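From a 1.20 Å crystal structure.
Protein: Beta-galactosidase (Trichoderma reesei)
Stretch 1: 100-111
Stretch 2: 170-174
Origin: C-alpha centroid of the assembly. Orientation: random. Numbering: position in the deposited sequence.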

# COMPACT_ATOMS: atom_id res chain seq x y z
N PHE A 100 -13.66 2.65 -7.57
CA PHE A 100 -13.11 1.89 -6.47
C PHE A 100 -14.27 1.16 -5.78
O PHE A 100 -14.17 -0.06 -5.54
N PHE A 101 -15.35 1.88 -5.45
CA PHE A 101 -16.53 1.21 -4.87
C PHE A 101 -17.10 0.13 -5.78
O PHE A 101 -17.47 -0.95 -5.31
N GLU A 102 -17.19 0.47 -7.08
CA GLU A 102 -17.74 -0.51 -8.03
C GLU A 102 -16.89 -1.75 -8.11
O GLU A 102 -17.45 -2.88 -8.18
N ALA A 103 -15.57 -1.56 -8.11
CA ALA A 103 -14.71 -2.73 -8.17
C ALA A 103 -14.85 -3.58 -6.89
O ALA A 103 -14.77 -4.79 -6.95
N ALA A 104 -15.03 -2.93 -5.74
CA ALA A 104 -15.21 -3.69 -4.49
C ALA A 104 -16.45 -4.56 -4.60
O ALA A 104 -16.45 -5.75 -4.29
N THR A 105 -17.54 -3.92 -5.06
CA THR A 105 -18.80 -4.72 -5.24
C THR A 105 -18.57 -5.86 -6.23
O THR A 105 -19.02 -6.97 -5.96
N LYS A 106 -17.89 -5.60 -7.33
CA LYS A 106 -17.68 -6.64 -8.34
C LYS A 106 -16.80 -7.78 -7.84
O LYS A 106 -17.00 -8.91 -8.28
N ALA A 107 -15.87 -7.46 -6.94
CA ALA A 107 -14.96 -8.48 -6.40
C ALA A 107 -15.56 -9.18 -5.21
O ALA A 107 -15.02 -10.19 -4.78
N GLY A 108 -16.62 -8.65 -4.61
CA GLY A 108 -17.16 -9.19 -3.40
C GLY A 108 -16.31 -8.84 -2.18
O GLY A 108 -16.12 -9.70 -1.31
N ILE A 109 -15.88 -7.61 -2.08
CA ILE A 109 -15.05 -7.08 -0.99
C ILE A 109 -15.80 -5.96 -0.31
O ILE A 109 -16.43 -5.12 -0.98
N TYR A 110 -15.76 -5.95 1.03
CA TYR A 110 -16.31 -4.83 1.81
C TYR A 110 -15.19 -3.82 2.08
O TYR A 110 -14.00 -4.13 1.89
N LEU A 111 -15.57 -2.61 2.52
CA LEU A 111 -14.58 -1.56 2.70
C LEU A 111 -14.67 -0.89 4.06
O LEU A 111 -15.78 -0.62 4.59
N GLY A 170 -24.10 -0.79 -0.94
CA GLY A 170 -22.70 -0.58 -1.34
C GLY A 170 -21.79 -1.39 -0.42
O GLY A 170 -22.20 -2.19 0.45
N PRO A 171 -20.50 -1.23 -0.68
CA PRO A 171 -19.50 -2.04 0.02
C PRO A 171 -19.02 -1.52 1.36
O PRO A 171 -18.32 -2.29 2.03
N VAL A 172 -19.31 -0.29 1.74
CA VAL A 172 -18.67 0.27 2.97
C VAL A 172 -19.35 -0.23 4.24
O VAL A 172 -20.58 -0.07 4.41
N ILE A 173 -18.56 -0.84 5.11
CA ILE A 173 -19.12 -1.40 6.36
C ILE A 173 -18.64 -0.70 7.62
O ILE A 173 -19.24 -0.88 8.67
N LEU A 174 -17.56 0.06 7.54
CA LEU A 174 -16.92 0.67 8.72
C LEU A 174 -16.32 2.01 8.27
O LEU A 174 -15.94 2.17 7.13

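What holds the two stretches together most firmly? Two backbone hydrogen bonds do, both made by Leu111. Leu111 N donates to Pro171 O at 2.8 Å, and Leu111 O accepts from Ile173 N, also at 2.8 Å and closer to linear. Leu111 thus bonds to the residues before and after Val172, the pattern of a parallel bridge. Two CA-H...O contacts supplement it: Tyr110 CA lies 3.2 Å from Pro171 O, and Val172 CA lies 3.4 Å from Leu111 O.

Do side chains add polar links? No side-chain hydrogen bond crosses the contact. Thr105, chi1 m, brings OG1 to 3.7 Å from Pro171 CD, a van der Waals approach beside the proline ring.

How does Pro171 fit between helix and strand? Its ring, C-gamma endo, is wedged against both. Ala104 points toward stretch 2 and sets its CB 3.8 Å from Pro171 CB. Leu111 (m, t) reaches back with CD1 to 3.8 Å from Pro171 CG, while Phe101 CB lies 4.2 Å from that same Pro171 CG.

What fills the sheet face shared by Leu111 and Val172? Their side chains lie on the same face, with Leu111 CB 4.1 Å from Val172 CG2. Val172 adopts the t rotamer. The buried Phe101, chi1 m, extends its ring from the helix so that CE1 sits 4.1 Å from Val172 CG2, joining helix and strand in one apolar cluster.

Where do Tyr110 and Ile173 meet? Ile173 (p, t) points toward stretch 1 and places CG2 3.6 Å from Tyr110 CD1, an oblique approach to the ring. Tyr110, chi1 m, also has Pro171 O at its ring edge, near the ring plane. The contact between Tyr110 and Ile173 is a separate apolar one.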

# COMPACT_ATOMS: atom_id res chain seq x y z
CB PHE A 100 -12.36 2.83 -5.54
CG PHE A 100 -11.51 2.15 -4.48
CD1 PHE A 100 -10.30 1.62 -4.87
CD2 PHE A 100 -11.88 2.11 -3.15
CE1 PHE A 100 -9.44 1.09 -3.93
CE2 PHE A 100 -11.03 1.54 -2.20
CZ PHE A 100 -9.80 1.00 -2.59
CB PHE A 101 -17.61 2.24 -4.56
CG PHE A 101 -17.25 3.33 -3.56
CD1 PHE A 101 -16.40 3.09 -2.48
CD2 PHE A 101 -17.78 4.61 -3.71
CE1 PHE A 101 -16.07 4.08 -1.57
CE2 PHE A 101 -17.47 5.62 -2.76
CZ PHE A 101 -16.62 5.34 -1.70
CB GLU A 102 -17.92 0.17 -9.40
CG GLU A 102 -19.02 1.24 -9.33
CD GLU A 102 -19.35 1.86 -10.66
OE1 GLU A 102 -18.74 1.41 -11.67
OE2 GLU A 102 -20.22 2.78 -10.72
CB ALA A 103 -13.25 -2.33 -8.35
CB ALA A 104 -15.32 -2.75 -3.29
CB THR A 105 -19.92 -3.80 -5.71
OG1 THR A 105 -20.19 -2.85 -4.68
CG2 THR A 105 -21.19 -4.60 -6.06
CB LYS A 106 -17.06 -5.99 -9.59
CG LYS A 106 -17.09 -6.93 -10.81
CD LYS A 106 -16.88 -6.16 -12.13
CE LYS A 106 -16.94 -7.16 -13.29
NZ LYS A 106 -16.49 -8.55 -12.94
CB ALA A 107 -13.65 -7.85 -5.98
CB ILE A 109 -13.70 -6.58 -1.59
CG1 ILE A 109 -12.87 -7.78 -2.04
CG2 ILE A 109 -12.95 -5.59 -0.68
CD1 ILE A 109 -12.34 -8.59 -0.88
CB TYR A 110 -16.92 -5.34 3.10
CG TYR A 110 -18.17 -6.16 2.88
CD1 TYR A 110 -19.29 -5.54 2.32
CD2 TYR A 110 -18.25 -7.49 3.25
CE1 TYR A 110 -20.50 -6.25 2.11
CE2 TYR A 110 -19.43 -8.19 3.05
CZ TYR A 110 -20.52 -7.57 2.50
OH TYR A 110 -21.69 -8.32 2.28
CB LEU A 111 -14.79 -0.45 1.64
CG LEU A 111 -14.55 -0.88 0.18
CD1 LEU A 111 -14.93 0.27 -0.76
CD2 LEU A 111 -13.15 -1.36 -0.06
CB PRO A 171 -18.32 -2.03 -1.01
CG PRO A 171 -18.47 -0.69 -1.68
CD PRO A 171 -19.95 -0.46 -1.81
CB VAL A 172 -18.66 1.82 2.92
CG1 VAL A 172 -18.12 2.35 4.24
CG2 VAL A 172 -17.81 2.32 1.76
CB ILE A 173 -18.77 -2.92 6.46
CG1 ILE A 173 -17.27 -3.20 6.43
CG2 ILE A 173 -19.55 -3.69 5.40
CD1 ILE A 173 -16.90 -4.61 6.82
CB LEU A 174 -15.82 -0.17 9.29
CG LEU A 174 -16.24 -1.50 9.92
CD1 LEU A 174 -14.97 -2.33 10.17
CD2 LEU A 174 -16.99 -1.25 11.23